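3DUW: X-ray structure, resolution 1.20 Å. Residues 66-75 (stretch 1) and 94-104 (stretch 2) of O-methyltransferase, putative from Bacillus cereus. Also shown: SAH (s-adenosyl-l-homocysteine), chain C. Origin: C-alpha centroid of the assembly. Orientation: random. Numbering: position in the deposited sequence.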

# COMPACT_ATOMS: atom_id res chain seq x y z
N GLY A 66 12.33 8.19 -13.10
CA GLY A 66 13.26 8.58 -12.05
C GLY A 66 14.01 7.34 -11.57
O GLY A 66 13.55 6.65 -10.66
N THR A 67 15.19 7.08 -12.15
CA THR A 67 15.98 5.89 -11.82
C THR A 67 17.04 6.04 -10.72
O THR A 67 17.26 5.09 -9.95
CB THR A 67 16.73 5.38 -13.08
OG1 THR A 67 15.88 5.48 -14.24
CG2 THR A 67 17.17 3.94 -12.87
N LEU A 68 17.70 7.21 -10.65
CA LEU A 68 18.80 7.42 -9.68
C LEU A 68 19.86 6.33 -9.88
O LEU A 68 20.57 6.30 -10.88
CB LEU A 68 18.30 7.36 -8.25
CG LEU A 68 19.17 8.02 -7.19
CD1 LEU A 68 19.55 9.43 -7.62
CD2 LEU A 68 18.44 8.06 -5.86
N GLY A 69 19.96 5.42 -8.93
CA GLY A 69 20.94 4.37 -9.04
C GLY A 69 20.32 3.00 -9.31
O GLY A 69 21.00 1.99 -9.31
N GLY A 70 19.01 2.98 -9.55
CA GLY A 70 18.32 1.74 -9.85
C GLY A 70 17.89 0.91 -8.64
O GLY A 70 17.52 -0.26 -8.78
N TYR A 71 17.93 1.51 -7.45
CA TYR A 71 17.52 0.79 -6.25
C TYR A 71 16.04 0.39 -6.34
O TYR A 71 15.71 -0.79 -6.21
CB TYR A 71 17.77 1.65 -5.01
CG TYR A 71 17.52 0.93 -3.70
CD1 TYR A 71 18.43 0.00 -3.20
CD2 TYR A 71 16.36 1.17 -2.98
CE1 TYR A 71 18.19 -0.67 -2.00
CE2 TYR A 71 16.10 0.51 -1.78
CZ TYR A 71 17.02 -0.41 -1.30
OH TYR A 71 16.74 -1.07 -0.13
N SER A 72 15.15 1.35 -6.58
CA SER A 72 13.73 1.02 -6.70
C SER A 72 13.51 0.11 -7.90
O SER A 72 12.67 -0.79 -7.87
CB SER A 72 12.89 2.28 -6.89
OG SER A 72 13.34 3.02 -8.01
N THR A 73 14.28 0.35 -8.96
CA THR A 73 14.17 -0.42 -10.19
C THR A 73 14.38 -1.91 -9.94
O THR A 73 13.67 -2.75 -10.49
CB THR A 73 15.21 0.05 -11.21
OG1 THR A 73 15.38 1.47 -11.10
CG2 THR A 73 14.77 -0.29 -12.62
N ILE A 74 15.37 -2.23 -9.11
CA ILE A 74 15.66 -3.62 -8.78
C ILE A 74 14.49 -4.24 -8.00
O ILE A 74 14.09 -5.38 -8.27
CB ILE A 74 16.98 -3.71 -7.98
CG1 ILE A 74 18.14 -3.39 -8.92
CG2 ILE A 74 17.13 -5.10 -7.37
CD1 ILE A 74 19.46 -3.13 -8.21
N TRP A 75 13.94 -3.51 -7.04
CA TRP A 75 12.80 -4.02 -6.28
C TRP A 75 11.64 -4.30 -7.23
O TRP A 75 10.98 -5.33 -7.13
CB TRP A 75 12.35 -3.02 -5.22
CG TRP A 75 13.18 -3.00 -3.97
CD1 TRP A 75 14.07 -2.04 -3.60
CD2 TRP A 75 13.15 -3.95 -2.90
NE1 TRP A 75 14.60 -2.33 -2.36
CE2 TRP A 75 14.04 -3.50 -1.91
CE3 TRP A 75 12.44 -5.14 -2.68
CZ2 TRP A 75 14.26 -4.20 -0.71
CZ3 TRP A 75 12.66 -5.84 -1.49
CH2 TRP A 75 13.56 -5.36 -0.53
N SAH C . 13.06 6.02 -7.60
CA SAH C . 14.56 5.93 -7.42
CB SAH C . 15.13 7.28 -7.11
CG SAH C . 14.95 8.37 -8.13
SD SAH C . 15.46 9.98 -7.39
C SAH C . 14.83 4.99 -6.19
O SAH C . 13.87 4.56 -5.56
OXT SAH C . 16.06 4.73 -5.93
C5' SAH C . 14.84 11.07 -8.61
C4' SAH C . 15.61 10.88 -10.00
O4' SAH C . 14.94 11.84 -10.82
C3' SAH C . 17.06 11.32 -10.05
O3' SAH C . 17.94 10.26 -10.44
C2' SAH C . 17.02 12.54 -11.06
O2' SAH C . 18.24 12.70 -11.78
C1' SAH C . 15.83 12.19 -11.92
N9 SAH C . 15.27 13.18 -12.64
C8 SAH C . 15.05 14.52 -12.37
N7 SAH C . 14.47 15.18 -13.33
C5 SAH C . 14.27 14.22 -14.35
C6 SAH C . 13.68 14.33 -15.66
N6 SAH C . 13.18 15.47 -16.15
N1 SAH C . 13.65 13.17 -16.38
C2 SAH C . 14.15 11.99 -15.92
N3 SAH C . 14.73 11.84 -14.68
C4 SAH C . 14.75 12.99 -13.95
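Stretch 2 94-104: KHADIARSNIE

Stretch 2 is a helix laid against a glycine-rich turn and the first turn of the helix that follows it, a close backbone-to-helix contact fixed by one side-chain hydrogen bond and extended by apolar side chains. All of 94-104 is helical, each residue from Ile-98 to Glu-104 giving its amide N to the carbonyl four positions earlier. Stretch 1 begins as loop, makes a type II' turn from Thr-67 to Gly-70, closed by Gly-70 N to Thr-67 O at 2.8 Å, and enters a helix at Tyr-71 with Gly-70 as its N-cap residue. The two helices run in broadly the same direction, crossing at -34° with their axes 9.7 Å apart at closest approach.

The tightest approach is at the turn, where the CA atoms of Gly-69 and Ala-99 lie 4.1 Å apart. A glycine and an alanine meet here. Gly-69 O receives a nearly straight hydrogen bond from Asn-102 ND2 at 2.9 Å, and the same carbonyl oxygen lies 3.3 Å from Ala-99 CA in a CA-H...O contact. Ala-99 CB, directed toward the turn, lies 3.5 Å from Thr-67 CG2 and 3.7 Å from both Leu-68 O and Gly-70 N.

Gly-70 obeys two constraints. Its positive phi would jam a CB against the preceding carbonyl oxygen, and an ideal CB would point toward the helix, a tight 3.3 Å from Ile-103 CG1.

One turn of helix before Ala-99, His-95 faces Leu-68, their CA atoms 5.2 Å apart. Leu-68 O and His-95 O are only 3.0 Å apart, but both are acceptors and form no hydrogen bond; His-95 O is instead engaged by Ala-99 N at 2.8 Å. Leu-68 starts away from the helix, yet its end returns to place CD1 3.7 Å from His-95 ND1. The ligand joins this corner: His-95 ND1 donates to SAH O3' at 2.9 Å, and Leu-68 CA lies 3.1 Å from that same O3'. Thus the histidine both packs on the turn and holds the ligand's ribose.

Beyond the turn the contact becomes mainly apolar. Ile-103 reaches Thr-73, CD1 to CG2 at 4.0 Å, and meets Ile-74 more loosely, CG1 to CG1 at 4.4 Å. Ile-74 CD1 also lies 3.9 Å from Asn-102 O. Asp-97 and Arg-100 point away and pair with each other, Arg-100 NH1 to Asp-97 OD1 at 2.9 Å, leaving the packed face to His-95, Ala-99, Asn-102 and Ile-103.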

# COMPACT_ATOMS: atom_id res chain seq x y z
N LYS A 94 25.19 10.27 -15.76
CA LYS A 94 25.93 9.62 -14.69
C LYS A 94 25.01 8.69 -13.91
O LYS A 94 25.33 7.53 -13.69
CB LYS A 94 26.55 10.65 -13.75
CG LYS A 94 27.22 10.04 -12.53
CD LYS A 94 27.88 11.09 -11.66
CE LYS A 94 28.39 10.47 -10.37
NZ LYS A 94 29.04 11.49 -9.48
N HIS A 95 23.86 9.20 -13.47
CA HIS A 95 22.93 8.35 -12.72
C HIS A 95 22.55 7.13 -13.54
O HIS A 95 22.58 6.00 -13.04
CB HIS A 95 21.64 9.10 -12.37
CG HIS A 95 21.82 10.20 -11.37
ND1 HIS A 95 20.76 10.85 -10.79
CD2 HIS A 95 22.94 10.77 -10.86
CE1 HIS A 95 21.20 11.78 -9.97
NE2 HIS A 95 22.52 11.75 -9.99
N ALA A 96 22.20 7.35 -14.80
CA ALA A 96 21.78 6.26 -15.68
C ALA A 96 22.82 5.16 -15.81
O ALA A 96 22.49 3.98 -15.74
CB ALA A 96 21.42 6.81 -17.05
N ASP A 97 24.09 5.54 -15.99
CA ASP A 97 25.12 4.52 -16.12
C ASP A 97 25.38 3.78 -14.82
O ASP A 97 25.68 2.59 -14.84
CB ASP A 97 26.42 5.13 -16.65
CG ASP A 97 26.42 5.24 -18.16
OD1 ASP A 97 25.76 4.39 -18.80
OD2 ASP A 97 27.08 6.15 -18.69
N ILE A 98 25.26 4.48 -13.70
CA ILE A 98 25.44 3.84 -12.41
C ILE A 98 24.28 2.87 -12.22
O ILE A 98 24.48 1.74 -11.76
CB ILE A 98 25.49 4.88 -11.26
CG1 ILE A 98 26.79 5.68 -11.36
CG2 ILE A 98 25.38 4.19 -9.90
CD1 ILE A 98 26.91 6.81 -10.37
N ALA A 99 23.08 3.29 -12.60
CA ALA A 99 21.90 2.43 -12.48
C ALA A 99 22.07 1.17 -13.33
O ALA A 99 21.82 0.07 -12.86
CB ALA A 99 20.64 3.20 -12.91
N ARG A 100 22.50 1.34 -14.58
CA ARG A 100 22.71 0.19 -15.46
C ARG A 100 23.70 -0.77 -14.83
O ARG A 100 23.54 -1.98 -14.91
CB ARG A 100 23.24 0.64 -16.83
CG ARG A 100 22.24 1.43 -17.64
CD ARG A 100 22.72 1.66 -19.07
NE ARG A 100 21.77 2.52 -19.80
CZ ARG A 100 21.87 3.84 -19.89
NH1 ARG A 100 22.88 4.48 -19.32
NH2 ARG A 100 20.91 4.52 -20.51
N SER A 101 24.73 -0.22 -14.20
CA SER A 101 25.77 -1.02 -13.56
C SER A 101 25.20 -1.79 -12.37
O SER A 101 25.50 -2.97 -12.19
CB SER A 101 26.93 -0.13 -13.13
OG SER A 101 27.44 0.59 -14.24
N ASN A 102 24.39 -1.12 -11.56
CA ASN A 102 23.79 -1.77 -10.40
C ASN A 102 22.79 -2.83 -10.85
O ASN A 102 22.73 -3.91 -10.27
CB ASN A 102 23.08 -0.74 -9.51
CG ASN A 102 24.07 0.11 -8.73
OD1 ASN A 102 25.14 -0.35 -8.37
ND2 ASN A 102 23.69 1.36 -8.46
N ILE A 103 22.01 -2.51 -11.87
CA ILE A 103 21.03 -3.44 -12.40
C ILE A 103 21.73 -4.68 -12.96
O ILE A 103 21.26 -5.80 -12.81
CB ILE A 103 20.17 -2.76 -13.48
CG1 ILE A 103 19.27 -1.70 -12.82
CG2 ILE A 103 19.33 -3.79 -14.22
CD1 ILE A 103 18.52 -0.83 -13.79
N GLU A 104 22.89 -4.46 -13.59
CA GLU A 104 23.66 -5.56 -14.15
C GLU A 104 24.23 -6.44 -13.04
O GLU A 104 24.21 -7.67 -13.14
CB GLU A 104 24.80 -5.02 -15.02
CG GLU A 104 25.74 -6.10 -15.56
CD GLU A 104 25.03 -7.10 -16.44
OE1 GLU A 104 24.47 -6.69 -17.48
OE2 GLU A 104 25.04 -8.30 -16.10